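Local coordinates for protein amidase (Bacillus anthracis, PDB 5EWQ) that probably hydrolyses carboxylic amides to the free acid and ammonia, as an enzyme of the amidase family, at residues A[14-19]-A[80-86]; A[182-186]-A[399-403]; A[199-203]-A[234-238]; A[194-199]-A[473-479]. All coordinates share one frame; numbering follows the deposited sequence.

Contact 1: A[14-19]-A[80-86]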
loop_
_atom_site.group_PDB
_atom_site.type_symbol
_atom_site.label_atom_id
_atom_site.label_comp_id
_atom_site.label_asym_id
_atom_site.label_seq_id
_atom_site.Cartn_x
_atom_site.Cartn_y
_atom_site.Cartn_z
ATOM N N ARG A 14 -7.380 4.516 20.908
ATOM C CA ARG A 14 -5.957 4.810 21.024
ATOM C C ARG A 14 -5.234 3.688 21.759
ATOM O O ARG A 14 -4.915 3.806 22.943
ATOM C CB ARG A 14 -5.730 6.146 21.732
ATOM C CG ARG A 14 -5.921 7.349 20.826
ATOM C CD ARG A 14 -5.402 8.624 21.466
ATOM N NE ARG A 14 -5.431 9.744 20.528
ATOM C CZ ARG A 14 -4.423 10.071 19.726
ATOM N NH1 ARG A 14 -3.300 9.365 19.749
ATOM N NH2 ARG A 14 -4.534 11.106 18.903
ATOM N N ILE A 15 -4.980 2.599 21.042
ATOM C CA ILE A 15 -4.289 1.445 21.601
ATOM C C ILE A 15 -2.916 1.279 20.958
ATOM O O ILE A 15 -2.802 1.187 19.736
ATOM C CB ILE A 15 -5.101 0.153 21.403
ATOM C CG1 ILE A 15 -6.510 0.316 21.972
ATOM C CG2 ILE A 15 -4.395 -1.020 22.055
ATOM C CD1 ILE A 15 -7.388 -0.898 21.775
ATOM N N VAL A 16 -1.877 1.245 21.787
ATOM C CA VAL A 16 -0.509 1.108 21.296
ATOM C C VAL A 16 0.251 0.025 22.058
ATOM O O VAL A 16 0.436 0.121 23.271
ATOM C CB VAL A 16 0.266 2.439 21.405
ATOM C CG1 VAL A 16 1.724 2.238 21.021
ATOM C CG2 VAL A 16 -0.377 3.504 20.532
ATOM N N TYR A 17 0.688 -1.004 21.337
ATOM C CA TYR A 17 1.439 -2.106 21.932
ATOM C C TYR A 17 2.929 -1.990 21.634
ATOM O O TYR A 17 3.314 -1.585 20.536
ATOM C CB TYR A 17 0.929 -3.452 21.413
ATOM C CG TYR A 17 -0.533 -3.723 21.676
ATOM C CD1 TYR A 17 -1.074 -3.575 22.947
ATOM C CD2 TYR A 17 -1.372 -4.130 20.648
ATOM C CE1 TYR A 17 -2.413 -3.829 23.185
ATOM C CE2 TYR A 17 -2.709 -4.384 20.875
ATOM C CZ TYR A 17 -3.224 -4.233 22.143
ATOM O OH TYR A 17 -4.558 -4.485 22.371
ATOM N N ASP A 18 3.752 -2.355 22.616
ATOM C CA ASP A 18 5.199 -2.475 22.443
ATOM C C ASP A 18 5.819 -1.235 21.798
ATOM O O ASP A 18 6.310 -1.288 20.671
ATOM C CB ASP A 18 5.519 -3.720 21.610
ATOM C CG ASP A 18 6.980 -4.116 21.684
ATOM O OD1 ASP A 18 7.683 -3.636 22.597
ATOM O OD2 ASP A 18 7.422 -4.915 20.832
ATOM N N LYS A 19 5.789 -0.121 22.522
ATOM C CA LYS A 19 6.251 1.153 21.984
ATOM C C LYS A 19 7.770 1.189 21.820
ATOM O O LYS A 19 8.291 1.863 20.931
ATOM C CB LYS A 19 5.788 2.302 22.883
ATOM C CG LYS A 19 6.011 3.680 22.290
ATOM C CD LYS A 19 4.714 4.470 22.232
ATOM C CE LYS A 19 4.171 4.751 23.623
ATOM N NZ LYS A 19 2.952 5.602 23.577
ATOM N N GLN A 80 5.086 7.465 17.441
ATOM C CA GLN A 80 5.071 6.794 18.736
ATOM C C GLN A 80 4.936 7.799 19.879
ATOM O O GLN A 80 4.814 7.419 21.043
ATOM C CB GLN A 80 6.333 5.950 18.916
ATOM C CG GLN A 80 6.482 4.843 17.882
ATOM C CD GLN A 80 5.319 3.867 17.898
ATOM O OE1 GLN A 80 4.930 3.365 18.954
ATOM N NE2 GLN A 80 4.753 3.600 16.727
ATOM N N ASN A 81 4.958 9.083 19.537
ATOM C CA ASN A 81 4.719 10.143 20.510
ATOM C C ASN A 81 3.886 11.261 19.898
ATOM O O ASN A 81 3.502 11.188 18.731
ATOM C CB ASN A 81 6.039 10.701 21.045
ATOM C CG ASN A 81 6.779 9.708 21.922
ATOM O OD1 ASN A 81 6.422 9.503 23.083
ATOM N ND2 ASN A 81 7.818 9.091 21.372
ATOM N N GLY A 82 3.611 12.293 20.688
ATOM C CA GLY A 82 2.794 13.403 20.234
ATOM C C GLY A 82 1.402 12.947 19.844
ATOM O O GLY A 82 0.666 12.405 20.668
ATOM N N ILE A 83 1.047 13.155 18.580
ATOM C CA ILE A 83 -0.252 12.737 18.070
ATOM C C ILE A 83 -0.353 11.210 18.067
ATOM O O ILE A 83 -1.451 10.651 18.121
ATOM C CB ILE A 83 -0.508 13.299 16.648
ATOM C CG1 ILE A 83 -1.970 13.105 16.237
ATOM C CG2 ILE A 83 0.442 12.678 15.633
ATOM C CD1 ILE A 83 -2.952 13.843 17.119
ATOM N N THR A 84 0.805 10.551 18.019
ATOM C CA THR A 84 0.910 9.094 18.117
ATOM C C THR A 84 0.004 8.374 17.121
ATOM O O THR A 84 -0.995 7.766 17.502
ATOM C CB THR A 84 0.582 8.607 19.544
ATOM O OG1 THR A 84 1.145 9.513 20.502
ATOM C CG2 THR A 84 1.144 7.209 19.779
ATOM N N LEU A 85 0.362 8.447 15.843
ATOM C CA LEU A 85 -0.426 7.814 14.790
ATOM C C LEU A 85 -0.310 6.296 14.851
ATOM O O LEU A 85 -1.218 5.581 14.423
ATOM C CB LEU A 85 0.014 8.319 13.415
ATOM C CG LEU A 85 -0.056 9.832 13.200
ATOM C CD1 LEU A 85 0.424 10.202 11.805
ATOM C CD2 LEU A 85 -1.467 10.348 13.437
ATOM N N ASN A 86 0.812 5.818 15.386
ATOM C CA ASN A 86 1.076 4.389 15.526
ATOM C C ASN A 86 0.911 3.643 14.207
ATOM O O ASN A 86 0.041 2.782 14.073
ATOM C CB ASN A 86 0.159 3.778 16.591
ATOM C CG ASN A 86 0.627 2.409 17.050
ATOM O OD1 ASN A 86 1.801 2.064 16.914
ATOM N ND2 ASN A 86 -0.291 1.622 17.601
#
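Arg14 reaches Ile83 because its chi1 of -80° sets CG anti to the carbonyl carbon and the chain then runs extended to NE. Asn86 has CG anti to its own backbone N (chi1 -164°), which lays its amide against Val16, with ND2 near Ile15 O. The guanidinium of Arg14 presents its edge to Ile83 O. Arg14 NH1 donates to Ile83 O at 2.8 Å, with the oxygen close to the guanidinium plane. Arg14 NH2 adds a weaker bond to the same Ile83 O, 3.2 Å long. Beyond it, the Ile83 side chain brings CD1 to 3.6 Å from Arg14 NH2, crossing it at about a right angle. In the middle, Val16 CG2 rests 3.5 Å from Asn86 ND2. The same Asn86 ND2 makes a weak bond to Ile15 O at 3.3 Å, well bent. At the far end Lys19 and Gln80 run antiparallel alongside one another. Lys19 CD lies 3.5 Å from Gln80 OE1, so it is the aliphatic part of the lysine that touches. Gln80 NE2 holds Asn86 OD1 by a long, weak bond. Both Gln80 OE1 and Asn86 OD1 also accept from Lys187, which bonds to Tyr17 O as well. The contact thus joins the chain just before helix 20-28 to the loop after helix 64-79. One carbonyl takes one good and one weak N-H from the guanidinium, which should favour an edge-on approach. The positive charge of Lys187 would probably polarise the two amide oxygens it meets.

Contact 2: A[182-186]-A[399-403]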
loop_
_atom_site.group_PDB
_atom_site.type_symbol
_atom_site.label_atom_id
_atom_site.label_comp_id
_atom_site.label_asym_id
_atom_site.label_seq_id
_atom_site.Cartn_x
_atom_site.Cartn_y
_atom_site.Cartn_z
ATOM N N GLY A 182 -6.871 -0.920 10.390
ATOM C CA GLY A 182 -5.654 -0.311 10.890
ATOM C C GLY A 182 -5.200 -0.895 12.213
ATOM O O GLY A 182 -4.148 -0.528 12.736
ATOM N N TYR A 183 -5.991 -1.810 12.764
ATOM C CA TYR A 183 -5.627 -2.452 14.021
ATOM C C TYR A 183 -4.833 -3.736 13.796
ATOM O O TYR A 183 -5.128 -4.515 12.889
ATOM C CB TYR A 183 -6.872 -2.760 14.858
ATOM C CG TYR A 183 -6.555 -3.506 16.136
ATOM C CD1 TYR A 183 -6.114 -2.830 17.267
ATOM C CD2 TYR A 183 -6.685 -4.888 16.208
ATOM C CE1 TYR A 183 -5.816 -3.509 18.436
ATOM C CE2 TYR A 183 -6.388 -5.575 17.372
ATOM C CZ TYR A 183 -5.955 -4.879 18.482
ATOM O OH TYR A 183 -5.660 -5.559 19.643
ATOM N N SER A 184 -3.825 -3.946 14.636
ATOM C CA SER A 184 -3.041 -5.174 14.614
ATOM C C SER A 184 -2.673 -5.570 16.037
ATOM O O SER A 184 -2.380 -4.711 16.869
ATOM C CB SER A 184 -1.777 -5.003 13.773
ATOM O OG SER A 184 -0.826 -4.199 14.448
ATOM N N GLY A 185 -2.686 -6.869 16.314
ATOM C CA GLY A 185 -2.339 -7.365 17.634
ATOM C C GLY A 185 -0.864 -7.195 17.944
ATOM O O GLY A 185 -0.441 -7.333 19.090
ATOM N N LYS A 186 -0.082 -6.888 16.915
ATOM C CA LYS A 186 1.361 -6.735 17.057
ATOM C C LYS A 186 1.752 -5.359 17.587
ATOM O O LYS A 186 2.522 -5.249 18.542
ATOM C CB LYS A 186 2.050 -6.985 15.715
ATOM C CG LYS A 186 3.555 -6.799 15.742
ATOM C CD LYS A 186 4.139 -6.905 14.346
ATOM C CE LYS A 186 5.652 -6.776 14.361
ATOM N NZ LYS A 186 6.223 -6.860 12.989
ATOM N N ARG A 399 -5.433 -9.796 24.640
ATOM C CA ARG A 399 -4.257 -9.182 24.041
ATOM C C ARG A 399 -4.093 -9.593 22.578
ATOM O O ARG A 399 -3.889 -8.748 21.706
ATOM C CB ARG A 399 -3.001 -9.557 24.834
ATOM C CG ARG A 399 -1.989 -8.427 25.014
ATOM C CD ARG A 399 -1.606 -7.803 23.683
ATOM N NE ARG A 399 -0.226 -7.333 23.650
ATOM C CZ ARG A 399 0.397 -6.965 22.536
ATOM N NH1 ARG A 399 1.656 -6.549 22.579
ATOM N NH2 ARG A 399 -0.242 -7.019 21.378
ATOM N N ARG A 400 -4.183 -10.892 22.317
ATOM C CA ARG A 400 -3.836 -11.436 21.007
ATOM C C ARG A 400 -4.984 -11.373 20.001
ATOM O O ARG A 400 -4.753 -11.254 18.798
ATOM C CB ARG A 400 -3.344 -12.875 21.168
ATOM C CG ARG A 400 -2.158 -12.979 22.112
ATOM C CD ARG A 400 -1.765 -14.412 22.411
ATOM N NE ARG A 400 -0.635 -14.457 23.335
ATOM C CZ ARG A 400 -0.070 -15.575 23.778
ATOM N NH1 ARG A 400 -0.528 -16.756 23.384
ATOM N NH2 ARG A 400 0.956 -15.511 24.616
ATOM N N ILE A 401 -6.217 -11.451 20.490
ATOM C CA ILE A 401 -7.390 -11.335 19.628
ATOM C C ILE A 401 -8.493 -10.528 20.306
ATOM O O ILE A 401 -9.565 -11.054 20.612
ATOM C CB ILE A 401 -7.946 -12.717 19.227
ATOM C CG1 ILE A 401 -7.890 -13.683 20.413
ATOM C CG2 ILE A 401 -7.165 -13.289 18.054
ATOM C CD1 ILE A 401 -8.620 -14.984 20.172
ATOM N N LYS A 402 -8.219 -9.246 20.532
ATOM C CA LYS A 402 -9.156 -8.349 21.203
ATOM C C LYS A 402 -10.527 -8.341 20.532
ATOM O O LYS A 402 -11.556 -8.242 21.202
ATOM C CB LYS A 402 -8.589 -6.926 21.245
ATOM C CG LYS A 402 -9.535 -5.891 21.835
ATOM C CD LYS A 402 -8.959 -4.488 21.728
ATOM C CE LYS A 402 -9.958 -3.443 22.191
ATOM N NZ LYS A 402 -10.322 -3.615 23.625
ATOM N N TYR A 403 -10.536 -8.459 19.210
ATOM C CA TYR A 403 -11.783 -8.439 18.454
ATOM C C TYR A 403 -12.123 -9.819 17.898
ATOM O O TYR A 403 -12.968 -9.948 17.014
ATOM C CB TYR A 403 -11.699 -7.412 17.322
ATOM C CG TYR A 403 -11.340 -6.022 17.798
ATOM C CD1 TYR A 403 -12.317 -5.152 18.265
ATOM C CD2 TYR A 403 -10.023 -5.581 17.790
ATOM C CE1 TYR A 403 -11.993 -3.881 18.706
ATOM C CE2 TYR A 403 -9.689 -4.312 18.227
ATOM C CZ TYR A 403 -10.679 -3.467 18.684
ATOM O OH TYR A 403 -10.354 -2.203 19.121
#
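Just past strand 183-184 the chain passes the C-terminal end of helix 397-400, and the backbones come closest at Gly185 and Arg400, with CA atoms 5.5 Å apart. Gly185 has no side chain, which leaves the two chains room to approach. The main side-chain contact is between Tyr183 and Tyr403. Tyr403 turns the edge of its ring onto one face of Tyr183, with the planes at 83° and the centroids 4.9 Å apart. Tyr403 CE2 stands over the middle of the Tyr183 ring. Its nearest ring atom there is Tyr183 CE2, at 3.6 Å. Tyr183 gets into place with CG anti to its backbone N (chi1 176°), which sends the ring across to the other segment. The phenol end continues past Lys402, where Tyr183 OH lies 3.6 Å from Lys402 CB. The Lys402 chain crosses the tyrosine at about a right angle. The hydroxyl itself is paired with the hydroxyl of Tyr17. On the other flank Arg399 bends back so that its guanidinium edge meets Gly185 O. The NH2 of Arg399 is modelled so close to this oxygen that the exact geometry of the bond is doubtful. Tyr17 makes a cation-pi contact with Arg399. Lys186 leads away from this interface, to a salt bridge with Asp123. The arrangement is a T-shaped tyrosine pair that joins one arm of the small antiparallel pair 183-184 and 188-189 to the loop that follows the short helix 397-400.

Contact 3: A[199-203]-A[234-238]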
loop_
_atom_site.group_PDB
_atom_site.type_symbol
_atom_site.label_atom_id
_atom_site.label_comp_id
_atom_site.label_asym_id
_atom_site.label_seq_id
_atom_site.Cartn_x
_atom_site.Cartn_y
_atom_site.Cartn_z
ATOM N N PHE A 199 -11.531 10.008 11.962
ATOM C CA PHE A 199 -11.522 9.381 10.646
ATOM C C PHE A 199 -10.860 8.009 10.695
ATOM O O PHE A 199 -9.780 7.855 11.267
ATOM C CB PHE A 199 -10.795 10.269 9.631
ATOM C CG PHE A 199 -11.379 11.646 9.496
ATOM C CD1 PHE A 199 -12.742 11.855 9.640
ATOM C CD2 PHE A 199 -10.564 12.734 9.230
ATOM C CE1 PHE A 199 -13.279 13.123 9.518
ATOM C CE2 PHE A 199 -11.095 14.003 9.105
ATOM C CZ PHE A 199 -12.456 14.198 9.250
ATOM N N ASP A 200 -11.508 7.015 10.097
ATOM C CA ASP A 200 -10.909 5.693 9.973
ATOM C C ASP A 200 -9.696 5.756 9.055
ATOM O O ASP A 200 -9.540 6.701 8.284
ATOM C CB ASP A 200 -11.926 4.678 9.444
ATOM C CG ASP A 200 -12.533 3.830 10.548
ATOM O OD1 ASP A 200 -11.908 2.817 10.930
ATOM O OD2 ASP A 200 -13.633 4.174 11.029
ATOM N N THR A 201 -8.832 4.753 9.149
ATOM C CA THR A 201 -7.638 4.699 8.315
ATOM C C THR A 201 -7.868 3.851 7.076
ATOM O O THR A 201 -7.086 3.905 6.126
ATOM C CB THR A 201 -6.440 4.119 9.081
ATOM O OG1 THR A 201 -6.749 2.788 9.512
ATOM C CG2 THR A 201 -6.120 4.971 10.288
ATOM N N SER A 202 -8.945 3.068 7.107
ATOM C CA SER A 202 -9.204 2.020 6.121
ATOM C C SER A 202 -8.078 0.990 6.150
ATOM O O SER A 202 -7.150 1.092 6.954
ATOM C CB SER A 202 -9.370 2.603 4.715
ATOM O OG SER A 202 -9.574 1.574 3.764
ATOM N N GLY A 203 -8.161 -0.013 5.286
ATOM C CA GLY A 203 -7.172 -1.074 5.292
ATOM C C GLY A 203 -7.031 -1.783 3.964
ATOM O O GLY A 203 -7.729 -1.463 3.002
ATOM N N ALA A 234 -6.891 6.378 -0.456
ATOM C CA ALA A 234 -7.928 7.381 -0.659
ATOM C C ALA A 234 -8.383 7.975 0.668
ATOM O O ALA A 234 -8.787 9.135 0.736
ATOM C CB ALA A 234 -9.110 6.774 -1.400
ATOM N N GLN A 235 -8.308 7.171 1.723
ATOM C CA GLN A 235 -8.786 7.583 3.037
ATOM C C GLN A 235 -7.763 8.455 3.764
ATOM O O GLN A 235 -8.090 9.131 4.740
ATOM C CB GLN A 235 -9.131 6.350 3.878
ATOM C CG GLN A 235 -9.921 6.644 5.144
ATOM C CD GLN A 235 -11.296 7.222 4.865
ATOM O OE1 GLN A 235 -11.839 7.072 3.770
ATOM N NE2 GLN A 235 -11.865 7.891 5.860
ATOM N N GLN A 236 -6.525 8.442 3.283
ATOM C CA GLN A 236 -5.463 9.223 3.905
ATOM C C GLN A 236 -4.790 10.150 2.896
ATOM O O GLN A 236 -3.673 10.618 3.117
ATOM C CB GLN A 236 -4.433 8.299 4.553
ATOM C CG GLN A 236 -5.033 7.348 5.579
ATOM C CD GLN A 236 -3.985 6.560 6.332
ATOM O OE1 GLN A 236 -2.878 7.042 6.561
ATOM N NE2 GLN A 236 -4.328 5.338 6.722
ATOM N N SER A 237 -5.482 10.397 1.787
ATOM C CA SER A 237 -5.067 11.373 0.781
ATOM C C SER A 237 -3.656 11.139 0.238
ATOM O O SER A 237 -2.829 12.049 0.237
ATOM C CB SER A 237 -5.166 12.788 1.356
ATOM O OG SER A 237 -4.930 13.767 0.359
ATOM N N VAL A 238 -3.387 9.920 -0.218
ATOM C CA VAL A 238 -2.111 9.608 -0.858
ATOM C C VAL A 238 -2.332 8.758 -2.105
ATOM O O VAL A 238 -3.437 8.270 -2.346
ATOM C CB VAL A 238 -1.146 8.867 0.096
ATOM C CG1 VAL A 238 -0.660 9.795 1.199
ATOM C CG2 VAL A 238 -1.808 7.633 0.678
#
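Gln236 runs alongside Thr201, with both side chains heading the same way. The glutamine is extended beyond CG (chi2 -173°), and this carries its amide along the threonine. Gln236 NE2 donates to Thr201 O at 3.2 Å. The N-H points almost straight at the oxygen, at 171°, and it meets a lone pair in the carbonyl plane. The oxygen also lies in the plane of the Gln236 amide. Gln236 NE2 is 3.4 Å from Thr201 CB, so the amide touches the threonine side chain too. Thr201 OG1 turns the other way, to Ser202 O, at 3.1 Å. Gln235 behaves differently. Its chain bends after CG and passes the backbone of the other segment, with Gln235 CG 3.2 Å from Asp200 O. Its CB packs on Ser202 CB at 3.8 Å. The Gln235 amide nitrogen bonds to Glu478. Asn192 ND2 bonds to both Asp200 O and Gln235 O, tying the two backbones together. The segment 199-203 runs into a glycine- and serine-rich stretch, consistent with the one that bears the cis-serine of the Ser-cisSer-Lys triad in amidase-signature enzymes. Held by Thr201 O through NE2 and by Thr210 through OE1, the Gln236 amide probably has its rotation fixed, and it bridges the loop to helix 206-213.

Contact 4: A[194-199]-A[473-479]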
loop_
_atom_site.group_PDB
_atom_site.type_symbol
_atom_site.label_atom_id
_atom_site.label_comp_id
_atom_site.label_asym_id
_atom_site.label_seq_id
_atom_site.Cartn_x
_atom_site.Cartn_y
_atom_site.Cartn_z
ATOM N N TYR A 194 -5.085 12.803 9.321
ATOM C CA TYR A 194 -5.969 13.923 9.017
ATOM C C TYR A 194 -7.048 14.098 10.080
ATOM O O TYR A 194 -7.825 15.051 10.036
ATOM C CB TYR A 194 -6.611 13.738 7.642
ATOM C CG TYR A 194 -5.658 13.989 6.497
ATOM C CD1 TYR A 194 -5.483 15.268 5.986
ATOM C CD2 TYR A 194 -4.930 12.951 5.933
ATOM C CE1 TYR A 194 -4.612 15.507 4.942
ATOM C CE2 TYR A 194 -4.055 13.180 4.888
ATOM C CZ TYR A 194 -3.901 14.460 4.396
ATOM O OH TYR A 194 -3.033 14.694 3.357
ATOM N N GLY A 195 -7.088 13.176 11.035
ATOM C CA GLY A 195 -8.055 13.239 12.114
ATOM C C GLY A 195 -8.171 11.926 12.864
ATOM O O GLY A 195 -9.050 11.116 12.566
ATOM N N PRO A 196 -7.279 11.708 13.844
ATOM C CA PRO A 196 -7.249 10.489 14.661
ATOM C C PRO A 196 -8.596 10.202 15.315
ATOM O O PRO A 196 -9.291 11.142 15.701
ATOM C CB PRO A 196 -6.184 10.802 15.716
ATOM C CG PRO A 196 -5.298 11.805 15.061
ATOM C CD PRO A 196 -6.207 12.646 14.216
ATOM N N ILE A 197 -8.954 8.921 15.407
ATOM C CA ILE A 197 -10.238 8.469 15.956
ATOM C C ILE A 197 -11.431 8.951 15.127
ATOM O O ILE A 197 -12.312 8.161 14.783
ATOM C CB ILE A 197 -10.427 8.922 17.424
ATOM C CG1 ILE A 197 -9.259 8.440 18.286
ATOM C CG2 ILE A 197 -11.749 8.410 17.975
ATOM C CD1 ILE A 197 -9.113 6.936 18.330
HETATM N N MSE A 198 -11.455 10.243 14.813
HETATM C CA MSE A 198 -12.522 10.839 14.016
HETATM C C MSE A 198 -12.655 10.162 12.655
HETATM O O MSE A 198 -13.753 9.787 12.244
HETATM C CB MSE A 198 -12.268 12.337 13.830
HETATM C CG MSE A 198 -13.465 13.116 13.308
HETATM SE SE MSE A 198 -12.985 14.924 12.756
HETATM C CE MSE A 198 -11.802 15.388 14.235
ATOM N N PHE A 199 -11.531 10.008 11.962
ATOM C CA PHE A 199 -11.522 9.381 10.646
ATOM C C PHE A 199 -10.860 8.009 10.695
ATOM O O PHE A 199 -9.780 7.855 11.267
ATOM C CB PHE A 199 -10.795 10.269 9.631
ATOM C CG PHE A 199 -11.379 11.646 9.496
ATOM C CD1 PHE A 199 -12.742 11.855 9.640
ATOM C CD2 PHE A 199 -10.564 12.734 9.230
ATOM C CE1 PHE A 199 -13.279 13.123 9.518
ATOM C CE2 PHE A 199 -11.095 14.003 9.105
ATOM C CZ PHE A 199 -12.456 14.198 9.250
ATOM N N TYR A 473 -11.209 16.785 -0.151
ATOM C CA TYR A 473 -11.726 16.564 1.194
ATOM C C TYR A 473 -13.174 17.032 1.291
ATOM O O TYR A 473 -13.526 18.095 0.776
ATOM C CB TYR A 473 -10.862 17.294 2.227
ATOM C CG TYR A 473 -9.374 17.082 2.042
ATOM C CD1 TYR A 473 -8.727 16.004 2.634
ATOM C CD2 TYR A 473 -8.618 17.956 1.272
ATOM C CE1 TYR A 473 -7.369 15.806 2.465
ATOM C CE2 TYR A 473 -7.261 17.765 1.097
ATOM C CZ TYR A 473 -6.641 16.690 1.696
ATOM O OH TYR A 473 -5.289 16.495 1.525
ATOM N N ASP A 474 -14.012 16.242 1.957
ATOM C CA ASP A 474 -15.429 16.568 2.081
ATOM C C ASP A 474 -15.650 17.735 3.042
ATOM O O ASP A 474 -14.696 18.378 3.482
ATOM C CB ASP A 474 -16.224 15.342 2.539
ATOM C CG ASP A 474 -15.824 14.864 3.922
ATOM O OD1 ASP A 474 -14.748 15.270 4.407
ATOM O OD2 ASP A 474 -16.585 14.076 4.523
ATOM N N ASN A 475 -16.911 17.999 3.367
ATOM C CA ASN A 475 -17.262 19.128 4.222
ATOM C C ASN A 475 -16.755 18.972 5.654
ATOM O O ASN A 475 -16.614 19.956 6.379
ATOM C CB ASN A 475 -18.779 19.334 4.230
ATOM C CG ASN A 475 -19.332 19.641 2.852
ATOM O OD1 ASN A 475 -18.633 20.183 1.995
ATOM N ND2 ASN A 475 -20.597 19.297 2.632
ATOM N N ASN A 476 -16.483 17.734 6.056
ATOM C CA ASN A 476 -15.981 17.463 7.398
ATOM C C ASN A 476 -14.460 17.374 7.437
ATOM O O ASN A 476 -13.862 17.297 8.511
ATOM C CB ASN A 476 -16.594 16.173 7.944
ATOM C CG ASN A 476 -18.052 16.336 8.321
ATOM O OD1 ASN A 476 -18.466 17.392 8.798
ATOM N ND2 ASN A 476 -18.840 15.288 8.106
ATOM N N GLY A 477 -13.837 17.385 6.264
ATOM C CA GLY A 477 -12.391 17.333 6.173
ATOM C C GLY A 477 -11.860 15.927 5.987
ATOM O O GLY A 477 -10.648 15.713 5.928
ATOM N N GLU A 478 -12.768 14.961 5.896
ATOM C CA GLU A 478 -12.383 13.572 5.677
ATOM C C GLU A 478 -11.919 13.372 4.240
ATOM O O GLU A 478 -12.634 13.713 3.298
ATOM C CB GLU A 478 -13.544 12.632 6.000
ATOM C CG GLU A 478 -13.195 11.156 5.889
ATOM C CD GLU A 478 -14.212 10.264 6.571
ATOM O OE1 GLU A 478 -15.166 10.799 7.175
ATOM O OE2 GLU A 478 -14.056 9.027 6.508
ATOM N N PRO A 479 -10.708 12.821 4.071
ATOM C CA PRO A 479 -10.082 12.613 2.761
ATOM C C PRO A 479 -10.914 11.747 1.817
ATOM O O PRO A 479 -11.443 10.711 2.217
ATOM C CB PRO A 479 -8.764 11.915 3.112
ATOM C CG PRO A 479 -8.478 12.339 4.510
ATOM C CD PRO A 479 -9.819 12.418 5.173
#
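Phe199 and Tyr194 pack on the beta hairpin made by strands 466-473 and 479-485, whose tip is a type I turn from Asp474 to Gly477. The tight part is the Phe199 ring. With chi1 at -58°, the ring is directed to the base of the turn, where Glu478 CB covers one face. Glu478 CB sits 3.8 Å from the centroid of the Phe199 ring and 19° off the ring normal, a CH-pi contact. The two side chains overlap head to tail, the carboxylate lying fairly flat to the ring. Its OE2 is bonded to Gln235. Pro479 lies between the aromatic residues. Its CD is 4.1 Å from Phe199 CD2, and its CG is 3.8 Å from Tyr194 CG. Tyr194 then meets Tyr473 in an oblique aromatic pair, with planes at 41°. Their closest carbons are Tyr194 CE1 and Tyr473 CE1, 3.7 Å apart. Both hydroxyls find Lys509 in the C-terminal tail: Tyr194 OH pairs with its O and Tyr473 OH with its N. Tyr473 OH is also bonded to Ser237. The other side is looser. Met198, a selenomethionine, is exposed; its CB lies over the second face of Phe199, within the same segment. Asn475 and Asn476, at the tip of the turn, are also exposed. Asn476 touches the ring through its backbone: its O meets the ring edge in its plane, 3.5 Å from Phe199 CZ.

Overall arrangement
Contacts 3 and 4 are the closest pair, with centres about 9 Å apart. They share Phe199. Gln235 NE2 reaches Glu478 OE2 at 2.6 Å, and Ser237 OG reaches Tyr473 OH at 3.0 Å. Contacts 1 and 2 lie about 14 Å apart between centres and join through Tyr17 OH and Tyr183 OH, 3.1 Å from each other. Contact 1 also touches contact 4, where Arg14 NH2 packs on Pro196 CB at 3.6 Å. Contacts 2 and 4 are separate, their nearest atoms about 9 Å apart. Gly182 CA against Thr201 OG1, 3.6 Å, links contact 2 to contact 3, whose segment 199-203 leads into the glycine- and serine-rich stretch that probably carries the cis-serine of the family's catalytic triad.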